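Local coordinates for protein 2-oxoadipate dioxygenase/decarboxylase (Pseudomonas putida, PDB 6W1G) that catalyses the iron(II)-dependent, dioxygen-driven decarboxylation and hydroxylation of 2-oxoadipate to D-2-hydroxyglutarate in the catabolism of D-lysine, at residues V96-L101 with P107-A112; R127-L132 with E397-V402; Q148-K153 with D215-K220; P261-Q266 with Q308-L313; A428-A431 with L435-Q438. All blocks are in the same frame, centred on the assembly; numbering follows the deposited sequence.

Contact 1 of 5, residues V96-L101 with P107-A112; sequences VGYYDL and PVHSTA
Tyr98 and His109 meet rim to rim across the two strands: their ring planes stand 68° apart and neither lies over the face of the other. At the meeting point the phenol oxygen Tyr98 OH reaches His109 ND1 at 2.8 Å, and each atom lies in the plane of the other's ring, a hydrogen bond. CG of His109 sits between the backbone N and the carbonyl carbon (chi1 51°), which brings the imidazole to the side where Tyr98 OH lies. The Tyr99 ring presents its edge to the backbone of the partner strand, with CD1 3.6 Å from Ser110 O; its hydroxyl bonds the backbone N of Phe399. These rings decorate an antiparallel beta hairpin, strands 94-100 and 108-114; the axes of residues 96-100 and 108-112 run antiparallel at 162° and approach to 4.6 Å. Tyr99 and Ser110 form a hydrogen-bonded pair, Asp100 and His109 a non-hydrogen-bonded one. Between Val96, paired with Ala112, and Tyr99 the register slips by one residue, a beta bulge at Gly97 and Tyr98. Gly97 has a positive phi there, and its carbonyl O takes a hydrogen bond from the hydroxyl Thr111 OG1 at 2.8 Å. A water bridges the Tyr99-Ser110 pair, donating to Tyr99 O and bonding Ser110 OG at 2.6 Å, while the same Ser110 OG also bonds Ser131 on the next strand. Toward the turn, Leu101 and Val108 lie side by side, with Leu101 CD1 3.6 Å from Val108 CG2. Tyr99 also borders Val402, a residue of the 2-oxoadipate site.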
# COMPACT_ATOMS: atom_id res chain seq x y z
N VAL A 96 -4.37 0.12 -9.27
CA VAL A 96 -3.51 -1.03 -9.52
C VAL A 96 -4.00 -2.18 -8.66
O VAL A 96 -4.15 -2.03 -7.44
CB VAL A 96 -2.03 -0.72 -9.21
CG1 VAL A 96 -1.19 -1.94 -9.49
CG2 VAL A 96 -1.58 0.49 -9.99
N GLY A 97 -4.21 -3.34 -9.29
CA GLY A 97 -4.58 -4.54 -8.58
C GLY A 97 -6.03 -4.63 -8.21
O GLY A 97 -6.79 -3.66 -8.30
N TYR A 98 -6.44 -5.82 -7.79
CA TYR A 98 -7.82 -6.08 -7.40
C TYR A 98 -7.80 -7.11 -6.28
O TYR A 98 -7.15 -8.15 -6.38
CB TYR A 98 -8.63 -6.60 -8.60
CG TYR A 98 -10.02 -7.00 -8.19
CD1 TYR A 98 -10.94 -6.05 -7.73
CD2 TYR A 98 -10.42 -8.32 -8.21
CE1 TYR A 98 -12.20 -6.40 -7.32
CE2 TYR A 98 -11.69 -8.68 -7.81
CZ TYR A 98 -12.58 -7.72 -7.37
OH TYR A 98 -13.85 -8.14 -6.98
N TYR A 99 -8.49 -6.78 -5.19
CA TYR A 99 -8.49 -7.56 -3.96
C TYR A 99 -9.94 -7.80 -3.58
O TYR A 99 -10.64 -6.86 -3.23
CB TYR A 99 -7.79 -6.82 -2.82
CG TYR A 99 -6.39 -6.36 -3.16
CD1 TYR A 99 -6.18 -5.17 -3.88
CD2 TYR A 99 -5.27 -7.07 -2.79
CE1 TYR A 99 -4.92 -4.74 -4.21
CE2 TYR A 99 -4.01 -6.66 -3.12
CZ TYR A 99 -3.83 -5.50 -3.82
OH TYR A 99 -2.54 -5.12 -4.14
N ASP A 100 -10.40 -9.03 -3.67
CA ASP A 100 -11.79 -9.36 -3.40
C ASP A 100 -11.90 -10.11 -2.09
O ASP A 100 -11.45 -11.25 -1.98
CB ASP A 100 -12.31 -10.20 -4.55
CG ASP A 100 -13.77 -10.52 -4.43
OD1 ASP A 100 -14.44 -9.84 -3.64
OD2 ASP A 100 -14.22 -11.42 -5.15
N LEU A 101 -12.48 -9.46 -1.10
CA LEU A 101 -12.68 -10.10 0.19
C LEU A 101 -14.02 -10.80 0.33
O LEU A 101 -14.29 -11.36 1.40
CB LEU A 101 -12.51 -9.09 1.32
CG LEU A 101 -11.07 -8.77 1.70
CD1 LEU A 101 -11.01 -7.47 2.46
CD2 LEU A 101 -10.48 -9.92 2.52
N PRO A 107 -17.66 -7.84 3.23
CA PRO A 107 -18.41 -7.37 2.04
C PRO A 107 -17.77 -6.17 1.34
O PRO A 107 -18.41 -5.13 1.13
CB PRO A 107 -19.78 -7.04 2.65
CG PRO A 107 -19.45 -6.55 4.02
CD PRO A 107 -18.33 -7.46 4.49
N VAL A 108 -16.51 -6.33 0.93
CA VAL A 108 -15.80 -5.30 0.19
C VAL A 108 -14.97 -5.93 -0.93
O VAL A 108 -14.58 -7.10 -0.87
CB VAL A 108 -14.86 -4.40 1.05
CG1 VAL A 108 -15.61 -3.62 2.13
CG2 VAL A 108 -13.73 -5.23 1.65
N HIS A 109 -14.65 -5.11 -1.94
CA HIS A 109 -13.57 -5.40 -2.88
C HIS A 109 -12.85 -4.09 -3.16
O HIS A 109 -13.43 -3.01 -2.99
CB HIS A 109 -14.02 -6.17 -4.13
CG HIS A 109 -15.17 -5.61 -4.88
ND1 HIS A 109 -15.56 -6.19 -6.06
CD2 HIS A 109 -16.04 -4.60 -4.64
CE1 HIS A 109 -16.65 -5.58 -6.51
NE2 HIS A 109 -16.96 -4.62 -5.67
N SER A 110 -11.58 -4.20 -3.58
CA SER A 110 -10.68 -3.06 -3.45
C SER A 110 -9.63 -3.03 -4.55
O SER A 110 -9.33 -4.02 -5.22
CB SER A 110 -9.93 -3.15 -2.11
OG SER A 110 -10.81 -3.47 -1.07
N THR A 111 -9.05 -1.83 -4.69
CA THR A 111 -7.86 -1.60 -5.50
C THR A 111 -6.96 -0.67 -4.72
O THR A 111 -7.35 -0.15 -3.69
CB THR A 111 -8.23 -0.98 -6.86
OG1 THR A 111 -7.09 -0.98 -7.73
CG2 THR A 111 -8.73 0.41 -6.76
N ALA A 112 -5.74 -0.45 -5.21
CA ALA A 112 -4.89 0.57 -4.61
C ALA A 112 -4.53 1.61 -5.68
O ALA A 112 -4.07 1.27 -6.76
CB ALA A 112 -3.62 0.02 -4.01
O HOH W 1 -10.60 -6.00 -0.42

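Contact 2 of 5, residues R127-L132 with E397-V402; sequences RVFTSL and EDFLPV
Arg127 and Phe399 bury the most surface here, followed by Phe129, and the contact divides into a polar and an aromatic half. In the polar half, Arg127 crosses Glu397 at about a right angle. Its NH1 donates to Glu397 OE1 at 2.7 Å in a salt bridge; OE1 is met nearly along its C-O axis and lies 24° out of the guanidinium plane of Arg127. A second, weak bond runs from Arg127 NE to the backbone Glu397 O at 3.1 Å, so the arginine meets both the carboxylate and, weakly, the backbone carbonyl of Glu397. The bend of the arginine at chi2 (100°) carries the guanidinium across to this loop. NH1 is shared with Glu68, and Glu397 OE2 pairs with Arg64, so the buried Arg127-Glu397 pair is linked to further charges. Strand 127-133 belongs to the mixed sheet that also holds strand 69-75, the one bearing His70, in an enzyme of the glyoxalase clan; residues 397-402, an irregular segment, meet it through Glu397 and Phe399. In the aromatic half, Phe129 and Phe399 make a T-shaped stack: the edge of Phe129 points at one face of Phe399, with centroids 5.1 Å apart and planes at 65°. Phe129 CD2 stands 3.7 Å from Phe399 CD2, displaced toward the rim of that face. Arg127 CD also approaches Phe399 CZ, at 4.2 Å. The Phe399 side chain lies about 5 Å from the bound nickel ion and packs edge-to-face with the metal ligand His70, while Val402 in the same loop binds 2-oxoadipate.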
# COMPACT_ATOMS: atom_id res chain seq x y z
N ARG A 127 0.33 5.54 -1.57
CA ARG A 127 -0.76 4.74 -2.14
C ARG A 127 -1.97 4.87 -1.25
O ARG A 127 -1.83 5.08 -0.05
CB ARG A 127 -0.52 3.22 -2.24
CG ARG A 127 0.82 2.74 -2.59
CD ARG A 127 1.57 2.31 -1.35
NE ARG A 127 2.85 1.86 -1.72
CZ ARG A 127 3.96 2.03 -0.99
NH1 ARG A 127 5.12 1.63 -1.41
NH2 ARG A 127 3.90 2.61 0.21
N VAL A 128 -3.16 4.73 -1.85
CA VAL A 128 -4.39 4.68 -1.08
C VAL A 128 -5.14 3.41 -1.45
O VAL A 128 -5.67 3.29 -2.58
CB VAL A 128 -5.27 5.90 -1.20
CG1 VAL A 128 -6.55 5.70 -0.35
CG2 VAL A 128 -4.53 7.13 -0.74
N PHE A 129 -5.18 2.46 -0.52
CA PHE A 129 -5.95 1.23 -0.66
C PHE A 129 -7.41 1.59 -0.45
O PHE A 129 -7.77 2.15 0.59
CB PHE A 129 -5.50 0.23 0.40
CG PHE A 129 -6.06 -1.15 0.24
CD1 PHE A 129 -7.24 -1.54 0.86
CD2 PHE A 129 -5.43 -2.06 -0.58
CE1 PHE A 129 -7.72 -2.82 0.69
CE2 PHE A 129 -5.93 -3.35 -0.74
CZ PHE A 129 -7.06 -3.71 -0.11
N THR A 130 -8.23 1.38 -1.47
CA THR A 130 -9.59 1.89 -1.54
C THR A 130 -10.55 0.73 -1.70
O THR A 130 -10.53 0.02 -2.72
CB THR A 130 -9.72 2.86 -2.69
OG1 THR A 130 -8.78 3.92 -2.52
CG2 THR A 130 -11.11 3.46 -2.78
N SER A 131 -11.44 0.55 -0.72
CA SER A 131 -12.43 -0.52 -0.76
C SER A 131 -13.80 0.04 -1.10
O SER A 131 -14.15 1.14 -0.65
CB SER A 131 -12.50 -1.21 0.60
OG SER A 131 -11.26 -1.77 0.99
N LEU A 132 -14.54 -0.73 -1.88
CA LEU A 132 -15.92 -0.43 -2.16
C LEU A 132 -16.80 -1.46 -1.46
O LEU A 132 -16.65 -2.67 -1.67
CB LEU A 132 -16.14 -0.48 -3.67
CG LEU A 132 -17.59 -0.38 -4.09
CD1 LEU A 132 -18.29 0.92 -3.70
CD2 LEU A 132 -17.71 -0.57 -5.60
N GLU A 397 5.14 -2.49 -4.21
CA GLU A 397 4.34 -1.30 -4.04
C GLU A 397 2.89 -1.58 -3.72
O GLU A 397 2.13 -0.62 -3.46
CB GLU A 397 4.35 -0.46 -5.36
CG GLU A 397 5.73 -0.11 -5.82
CD GLU A 397 6.46 0.96 -5.01
OE1 GLU A 397 5.90 1.49 -4.01
OE2 GLU A 397 7.64 1.25 -5.37
N ASP A 398 2.48 -2.85 -3.72
CA ASP A 398 1.07 -3.25 -3.59
C ASP A 398 0.83 -3.89 -2.22
O ASP A 398 1.49 -3.53 -1.24
CB ASP A 398 0.72 -4.06 -4.82
CG ASP A 398 0.87 -3.22 -6.07
OD1 ASP A 398 0.07 -2.29 -6.21
OD2 ASP A 398 1.82 -3.46 -6.84
N PHE A 399 -0.14 -4.80 -2.15
CA PHE A 399 -0.63 -5.28 -0.87
C PHE A 399 -0.69 -6.81 -0.89
O PHE A 399 -0.56 -7.44 -1.95
CB PHE A 399 -1.97 -4.63 -0.57
CG PHE A 399 -1.81 -3.14 -0.41
CD1 PHE A 399 -1.47 -2.62 0.80
CD2 PHE A 399 -1.88 -2.28 -1.49
CE1 PHE A 399 -1.23 -1.29 0.98
CE2 PHE A 399 -1.59 -0.93 -1.33
CZ PHE A 399 -1.34 -0.42 -0.10
N LEU A 400 -0.81 -7.40 0.30
CA LEU A 400 -0.85 -8.85 0.35
C LEU A 400 -2.06 -9.40 -0.39
O LEU A 400 -3.15 -8.81 -0.35
CB LEU A 400 -0.80 -9.33 1.80
CG LEU A 400 0.51 -9.05 2.55
CD1 LEU A 400 0.39 -9.44 4.03
CD2 LEU A 400 1.70 -9.77 1.89
N PRO A 401 -1.91 -10.49 -1.12
CA PRO A 401 -3.06 -11.05 -1.82
C PRO A 401 -4.07 -11.64 -0.86
O PRO A 401 -3.74 -12.06 0.25
CB PRO A 401 -2.45 -12.14 -2.70
CG PRO A 401 -1.18 -12.50 -2.06
CD PRO A 401 -0.68 -11.26 -1.37
N VAL A 402 -5.32 -11.66 -1.31
CA VAL A 402 -6.36 -12.38 -0.60
C VAL A 402 -6.13 -13.87 -0.80
O VAL A 402 -5.85 -14.33 -1.92
CB VAL A 402 -7.76 -11.98 -1.12
CG1 VAL A 402 -8.86 -12.67 -0.31
CG2 VAL A 402 -7.96 -10.46 -1.11

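Contact 3 of 5, residues Q148-K153 with D215-K220; sequences QSILAK and DVVAFK
Leu151 and Val217 mark the closest backbone approach, with CA atoms 6.3 Å apart. Residues 148-152 lie on helix 141-153 and residues 215-217 on helix 211-217. No hydrogen bond joins the two segments, and the contact is aliphatic. Val217 has the most surface buried by the contact, and its two methyl groups divide the work: CG1 lies 3.9 Å from both CG2 and CD1 of Ile150, whereas CG2 meets Leu151 CD1 at 4.0 Å. The split follows from its first torsion (chi1 175°), which sets CG1 anti to the backbone N and CG2 beside that N. Ile150 and Leu151 each cross Val217 at about a right angle. Leu151 also sends CD2 to Val216 CG1 at 4.2 Å. Ile150 CG2 sits 3.4 Å from the carbonyl Val217 O, an oxygen that also accepts a weak hydrogen bond from Thr197. Beyond the pair, Val217 packs on Leu206 of helix 200-209 and Ile150 on Val198, while the neighbouring Asp215 salt-bridges Arg74, a 2-oxoadipate-binding residue on strand 69-75.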
# COMPACT_ATOMS: atom_id res chain seq x y z
N GLN A 148 -28.53 1.72 1.40
CA GLN A 148 -28.56 2.34 0.08
C GLN A 148 -29.10 3.76 0.15
O GLN A 148 -28.55 4.67 -0.49
CB GLN A 148 -29.40 1.51 -0.89
CG GLN A 148 -28.66 0.32 -1.43
CD GLN A 148 -29.45 -0.39 -2.51
OE1 GLN A 148 -29.27 -0.13 -3.70
NE2 GLN A 148 -30.33 -1.30 -2.10
N SER A 149 -30.16 3.98 0.94
CA SER A 149 -30.72 5.33 0.97
C SER A 149 -29.77 6.32 1.62
O SER A 149 -29.58 7.43 1.11
CB SER A 149 -32.10 5.36 1.64
OG SER A 149 -32.11 4.62 2.85
N ILE A 150 -29.11 5.92 2.72
CA ILE A 150 -28.19 6.84 3.39
C ILE A 150 -27.03 7.18 2.46
O ILE A 150 -26.65 8.35 2.31
CB ILE A 150 -27.69 6.23 4.71
CG1 ILE A 150 -28.85 6.18 5.70
CG2 ILE A 150 -26.53 7.02 5.24
CD1 ILE A 150 -28.66 5.17 6.80
N LEU A 151 -26.46 6.16 1.81
CA LEU A 151 -25.31 6.38 0.95
C LEU A 151 -25.70 7.17 -0.29
O LEU A 151 -24.91 7.97 -0.80
CB LEU A 151 -24.72 5.03 0.54
CG LEU A 151 -24.00 4.28 1.65
CD1 LEU A 151 -23.63 2.92 1.15
CD2 LEU A 151 -22.79 5.06 2.10
N ALA A 152 -26.92 6.96 -0.78
CA ALA A 152 -27.31 7.54 -2.06
C ALA A 152 -27.23 9.05 -2.00
O ALA A 152 -26.82 9.70 -2.98
CB ALA A 152 -28.72 7.09 -2.41
N LYS A 153 -27.64 9.64 -0.88
CA LYS A 153 -27.78 11.08 -0.80
C LYS A 153 -26.59 11.82 -0.21
O LYS A 153 -26.58 13.06 -0.24
CB LYS A 153 -29.00 11.44 0.03
CG LYS A 153 -28.90 11.03 1.51
CD LYS A 153 -30.29 11.04 2.14
CE LYS A 153 -30.31 10.45 3.54
NZ LYS A 153 -31.67 9.95 3.89
N ASP A 215 -19.18 1.36 9.71
CA ASP A 215 -18.08 2.29 9.49
C ASP A 215 -18.28 3.11 8.22
O ASP A 215 -17.91 4.29 8.18
CB ASP A 215 -16.75 1.54 9.49
CG ASP A 215 -15.56 2.47 9.34
OD1 ASP A 215 -15.30 3.26 10.27
OD2 ASP A 215 -14.90 2.43 8.28
N VAL A 216 -18.84 2.49 7.17
CA VAL A 216 -19.08 3.19 5.91
C VAL A 216 -20.38 3.99 5.96
O VAL A 216 -20.42 5.18 5.67
CB VAL A 216 -19.09 2.17 4.75
CG1 VAL A 216 -19.49 2.84 3.43
CG2 VAL A 216 -17.71 1.53 4.60
N VAL A 217 -21.47 3.33 6.33
CA VAL A 217 -22.77 3.96 6.15
C VAL A 217 -23.03 5.02 7.21
O VAL A 217 -23.70 6.03 6.93
CB VAL A 217 -23.87 2.87 6.19
CG1 VAL A 217 -25.23 3.50 6.13
CG2 VAL A 217 -23.69 1.89 5.06
N ALA A 218 -22.54 4.82 8.42
CA ALA A 218 -22.94 5.69 9.52
C ALA A 218 -22.23 7.04 9.56
O ALA A 218 -22.64 7.90 10.33
CB ALA A 218 -22.74 5.01 10.88
N PHE A 219 -21.18 7.24 8.78
CA PHE A 219 -20.37 8.45 8.87
C PHE A 219 -20.51 9.28 7.60
O PHE A 219 -20.97 8.80 6.55
CB PHE A 219 -18.90 8.10 9.14
CG PHE A 219 -18.70 7.43 10.48
CD1 PHE A 219 -18.85 6.06 10.61
CD2 PHE A 219 -18.40 8.17 11.61
CE1 PHE A 219 -18.69 5.45 11.84
CE2 PHE A 219 -18.25 7.55 12.84
CZ PHE A 219 -18.39 6.20 12.95
N LYS A 220 -20.09 10.53 7.72
CA LYS A 220 -20.32 11.48 6.66
C LYS A 220 -19.49 11.17 5.42
O LYS A 220 -19.90 11.54 4.31
CB LYS A 220 -20.00 12.89 7.14
CG LYS A 220 -20.89 13.37 8.29
CD LYS A 220 -20.68 14.85 8.59
CE LYS A 220 -21.19 15.23 9.97
NZ LYS A 220 -20.73 16.59 10.37

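Contact 4 of 5, residues P261-Q266 with Q308-L313; sequences PILLRQ and QLYDKL
The Leu263 CD1 methyl lies over the centre of one face of the Tyr310 ring: it stands 3.6 Å from the ring centroid and 1° off the normal, a CH-pi contact in which all six ring carbons lie at 3.8 Å from CD1. This is the tight part. The looser one is at the ring's edge, where Ile262 CD1 comes near the ring plane and touches Tyr310 CD1 at 4.1 Å. The difference in coverage agrees, since Leu263 gives up more surface than Ile262. Tyr310 reaches both because its CG is anti to the backbone N (chi1 178°), which sends the ring out from the helix toward Ile262 and Leu263. The backbones stay apart, with CA atoms of Ile262 and Tyr310 8.9 Å from each other, and no hydrogen bond crosses. The contact thus packs helix 304-321 against the loop residues that lead into strand 264-275, one arm of a two-stranded antiparallel sheet whose partner, strand 288-298, carries the metal ligand Glu294. The backbone of Leu263 bonds Gly299 and Ala300 just past that partner strand. Gln308 and Lys312 on the same helix as Tyr310 are exposed to solvent; Phe341 of helix 330-341 also meets the Tyr310 ring.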
# COMPACT_ATOMS: atom_id res chain seq x y z
N PRO A 261 13.71 -9.83 2.19
CA PRO A 261 12.25 -9.87 2.32
C PRO A 261 11.55 -9.90 0.98
O PRO A 261 12.04 -9.37 -0.02
CB PRO A 261 11.95 -8.59 3.12
CG PRO A 261 13.23 -8.47 3.99
CD PRO A 261 14.31 -8.74 2.96
N ILE A 262 10.35 -10.46 1.00
CA ILE A 262 9.48 -10.57 -0.16
C ILE A 262 8.10 -10.01 0.19
O ILE A 262 7.64 -10.10 1.33
CB ILE A 262 9.38 -12.02 -0.69
CG1 ILE A 262 8.86 -12.98 0.39
CG2 ILE A 262 10.74 -12.45 -1.24
CD1 ILE A 262 8.80 -14.42 -0.09
N LEU A 263 7.43 -9.44 -0.82
CA LEU A 263 6.12 -8.82 -0.63
C LEU A 263 6.19 -7.81 0.49
O LEU A 263 6.98 -6.86 0.41
CB LEU A 263 5.01 -9.86 -0.47
CG LEU A 263 4.86 -10.79 -1.68
CD1 LEU A 263 3.66 -11.73 -1.48
CD2 LEU A 263 4.71 -10.05 -2.98
N LEU A 264 5.36 -7.93 1.55
CA LEU A 264 5.45 -7.04 2.69
C LEU A 264 5.10 -7.86 3.93
O LEU A 264 4.51 -8.93 3.84
CB LEU A 264 4.60 -5.80 2.53
CG LEU A 264 3.09 -5.98 2.50
CD1 LEU A 264 2.48 -6.15 3.88
CD2 LEU A 264 2.45 -4.78 1.84
N ARG A 265 5.42 -7.29 5.09
CA ARG A 265 4.99 -7.79 6.38
C ARG A 265 4.24 -6.67 7.07
O ARG A 265 4.58 -5.49 6.90
CB ARG A 265 6.16 -8.19 7.23
CG ARG A 265 7.04 -9.25 6.59
CD ARG A 265 8.17 -9.72 7.51
NE ARG A 265 7.64 -10.64 8.51
CZ ARG A 265 8.14 -10.87 9.71
NH1 ARG A 265 9.22 -10.22 10.12
NH2 ARG A 265 7.55 -11.76 10.51
N GLN A 266 3.18 -7.01 7.82
CA GLN A 266 2.38 -5.98 8.47
C GLN A 266 1.76 -6.49 9.77
O GLN A 266 1.52 -7.70 9.94
CB GLN A 266 1.25 -5.49 7.58
CG GLN A 266 0.25 -6.56 7.22
CD GLN A 266 -0.82 -6.18 6.18
OE1 GLN A 266 -0.57 -5.43 5.20
NE2 GLN A 266 -2.01 -6.72 6.37
N GLN A 308 3.32 -17.82 -6.91
CA GLN A 308 2.84 -19.18 -6.77
C GLN A 308 3.54 -19.91 -5.62
O GLN A 308 2.89 -20.60 -4.83
CB GLN A 308 3.08 -19.90 -8.09
CG GLN A 308 2.18 -19.40 -9.20
CD GLN A 308 2.54 -19.92 -10.59
OE1 GLN A 308 3.32 -20.85 -10.74
NE2 GLN A 308 1.96 -19.29 -11.61
N LEU A 309 4.85 -19.72 -5.50
CA LEU A 309 5.59 -20.34 -4.40
C LEU A 309 5.17 -19.77 -3.05
O LEU A 309 4.92 -20.51 -2.10
CB LEU A 309 7.09 -20.20 -4.68
CG LEU A 309 7.98 -20.83 -3.64
CD1 LEU A 309 7.74 -22.35 -3.47
CD2 LEU A 309 9.44 -20.56 -3.99
N TYR A 310 5.05 -18.44 -2.96
CA TYR A 310 4.57 -17.79 -1.75
C TYR A 310 3.23 -18.37 -1.33
O TYR A 310 3.02 -18.71 -0.15
CB TYR A 310 4.46 -16.27 -2.06
CG TYR A 310 3.93 -15.51 -0.87
CD1 TYR A 310 4.80 -15.04 0.10
CD2 TYR A 310 2.57 -15.28 -0.69
CE1 TYR A 310 4.33 -14.39 1.22
CE2 TYR A 310 2.09 -14.63 0.44
CZ TYR A 310 2.99 -14.19 1.39
OH TYR A 310 2.54 -13.53 2.52
N ASP A 311 2.28 -18.39 -2.25
CA ASP A 311 0.94 -18.84 -1.90
C ASP A 311 0.97 -20.28 -1.41
O ASP A 311 0.26 -20.64 -0.45
CB ASP A 311 0.01 -18.68 -3.11
CG ASP A 311 -0.19 -17.20 -3.56
OD1 ASP A 311 0.22 -16.27 -2.84
OD2 ASP A 311 -0.78 -17.00 -4.64
N LYS A 312 1.80 -21.12 -2.04
CA LYS A 312 1.86 -22.53 -1.67
C LYS A 312 2.38 -22.71 -0.25
O LYS A 312 1.84 -23.50 0.52
CB LYS A 312 2.78 -23.28 -2.64
CG LYS A 312 2.91 -24.77 -2.42
CD LYS A 312 3.82 -25.35 -3.46
CE LYS A 312 5.26 -25.29 -3.01
NZ LYS A 312 5.86 -26.66 -3.02
N LEU A 313 3.44 -21.99 0.08
CA LEU A 313 4.04 -22.14 1.40
C LEU A 313 3.16 -21.52 2.48
O LEU A 313 3.11 -22.03 3.61
CB LEU A 313 5.43 -21.54 1.40
CG LEU A 313 6.36 -22.14 0.34
CD1 LEU A 313 7.70 -21.46 0.34
CD2 LEU A 313 6.55 -23.67 0.50

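Contact 5 of 5, residues A428-A431 with L435-Q438; sequences AFEA and LQVQ
Glu430 reaches Val437 through a CG set anti to the carbonyl carbon (chi1 -66°) and a chain extended beyond it, which carry the carboxylate out from the helix to the backbone of the following loop. There Val437 N donates to Glu430 OE2 at 2.9 Å with an N-H...O angle of 153°, and it meets the oxygen from above the carboxylate plane, 39° out of it. Nearly half of the surface buried in the contact belongs to Glu430, whose whole length lies along the loop: CB is 3.5 Å from Leu435 O, and OE2 is 3.4 Å from Gln436 CA. Val437 CG2 lies 3.6 Å from the same OE2, so the oxygen that takes the hydrogen bond is also flanked by a methyl group. The Gln436 side chain crosses the carboxylate obliquely, its amide plane turned well away from the carboxylate plane; Gln436 OE1 and Glu430 OE1, 3.5 Å apart, are two acceptors and form no bond. On the inner side, Val437 CG1 touches the edge of the Phe429 ring at CE2, 4.1 Å away. This local contact folds the loop between helices 424-433 and 440-458 back on the first of them. Phe429 packs edge-to-face with His109, Val437 rests on Thr111 of strand 108-114, and Gln438 bonds the backbone of Gly97 on the outermost strand 94-100.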
# COMPACT_ATOMS: atom_id res chain seq x y z
N ALA A 428 -17.43 -6.31 -12.17
CA ALA A 428 -18.32 -5.39 -11.46
C ALA A 428 -17.53 -4.26 -10.84
O ALA A 428 -17.96 -3.10 -10.87
CB ALA A 428 -19.11 -6.13 -10.37
N PHE A 429 -16.36 -4.57 -10.25
CA PHE A 429 -15.55 -3.53 -9.67
C PHE A 429 -15.12 -2.53 -10.73
O PHE A 429 -15.17 -1.31 -10.52
CB PHE A 429 -14.32 -4.14 -9.01
CG PHE A 429 -13.50 -3.14 -8.22
CD1 PHE A 429 -13.84 -2.80 -6.93
CD2 PHE A 429 -12.42 -2.51 -8.81
CE1 PHE A 429 -13.12 -1.85 -6.20
CE2 PHE A 429 -11.69 -1.57 -8.10
CZ PHE A 429 -12.03 -1.25 -6.79
N GLU A 430 -14.66 -3.02 -11.88
CA GLU A 430 -14.17 -2.13 -12.94
C GLU A 430 -15.29 -1.30 -13.56
O GLU A 430 -15.07 -0.15 -13.93
CB GLU A 430 -13.37 -2.93 -13.99
CG GLU A 430 -12.09 -3.48 -13.38
CD GLU A 430 -11.26 -4.31 -14.35
OE1 GLU A 430 -11.82 -4.91 -15.28
OE2 GLU A 430 -10.03 -4.33 -14.17
N ALA A 431 -16.50 -1.85 -13.63
CA ALA A 431 -17.62 -1.07 -14.12
C ALA A 431 -17.90 0.09 -13.18
O ALA A 431 -18.18 1.22 -13.63
CB ALA A 431 -18.83 -1.98 -14.28
N LEU A 435 -12.82 2.35 -15.08
CA LEU A 435 -11.71 1.89 -15.91
C LEU A 435 -11.22 0.55 -15.38
O LEU A 435 -11.68 0.07 -14.35
CB LEU A 435 -10.62 2.95 -16.02
CG LEU A 435 -9.93 3.28 -14.73
CD1 LEU A 435 -8.50 3.72 -15.05
CD2 LEU A 435 -10.68 4.36 -14.07
N GLN A 436 -10.29 -0.05 -16.12
CA GLN A 436 -9.70 -1.32 -15.69
C GLN A 436 -8.55 -1.06 -14.73
O GLN A 436 -7.86 -0.04 -14.83
CB GLN A 436 -9.20 -2.10 -16.90
CG GLN A 436 -10.36 -2.67 -17.69
CD GLN A 436 -9.95 -3.79 -18.60
OE1 GLN A 436 -10.41 -4.92 -18.45
NE2 GLN A 436 -9.08 -3.50 -19.55
N VAL A 437 -8.40 -1.95 -13.74
CA VAL A 437 -7.24 -1.85 -12.84
C VAL A 437 -6.00 -2.28 -13.61
O VAL A 437 -6.07 -3.09 -14.56
CB VAL A 437 -7.42 -2.66 -11.54
CG1 VAL A 437 -8.74 -2.23 -10.87
CG2 VAL A 437 -7.36 -4.14 -11.75
N GLN A 438 -4.88 -1.68 -13.28
CA GLN A 438 -3.61 -2.03 -13.89
C GLN A 438 -3.08 -3.33 -13.28
O GLN A 438 -3.32 -3.62 -12.10
CB GLN A 438 -2.59 -0.93 -13.65
CG GLN A 438 -2.71 0.31 -14.46
CD GLN A 438 -1.66 0.27 -15.52
OE1 GLN A 438 -1.54 -0.72 -16.24
NE2 GLN A 438 -0.85 1.32 -15.59

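In the fold
From the N terminus, contact 1 closes first, a short hairpin. Contact 2 then opens on strand 127-133, next to strand 108-114 in the same sheet, and closes 265 residues later at loop 397-402. Contacts 3 and 4 both nest inside that long loop, one after the other: contact 3 joins two helices with its centre about 25 Å from the chain centre, and contact 4 joins the entry to the two-stranded sheet to helix 304-321. Leu400 of contact 2 packs on Leu263 and Leu264. Contact 5 closes last, a small loop between helices 424-433 and 440-458 whose Phe429 and Val437 pack against the hairpin. No contacts cross; contact 3 touches none of the others.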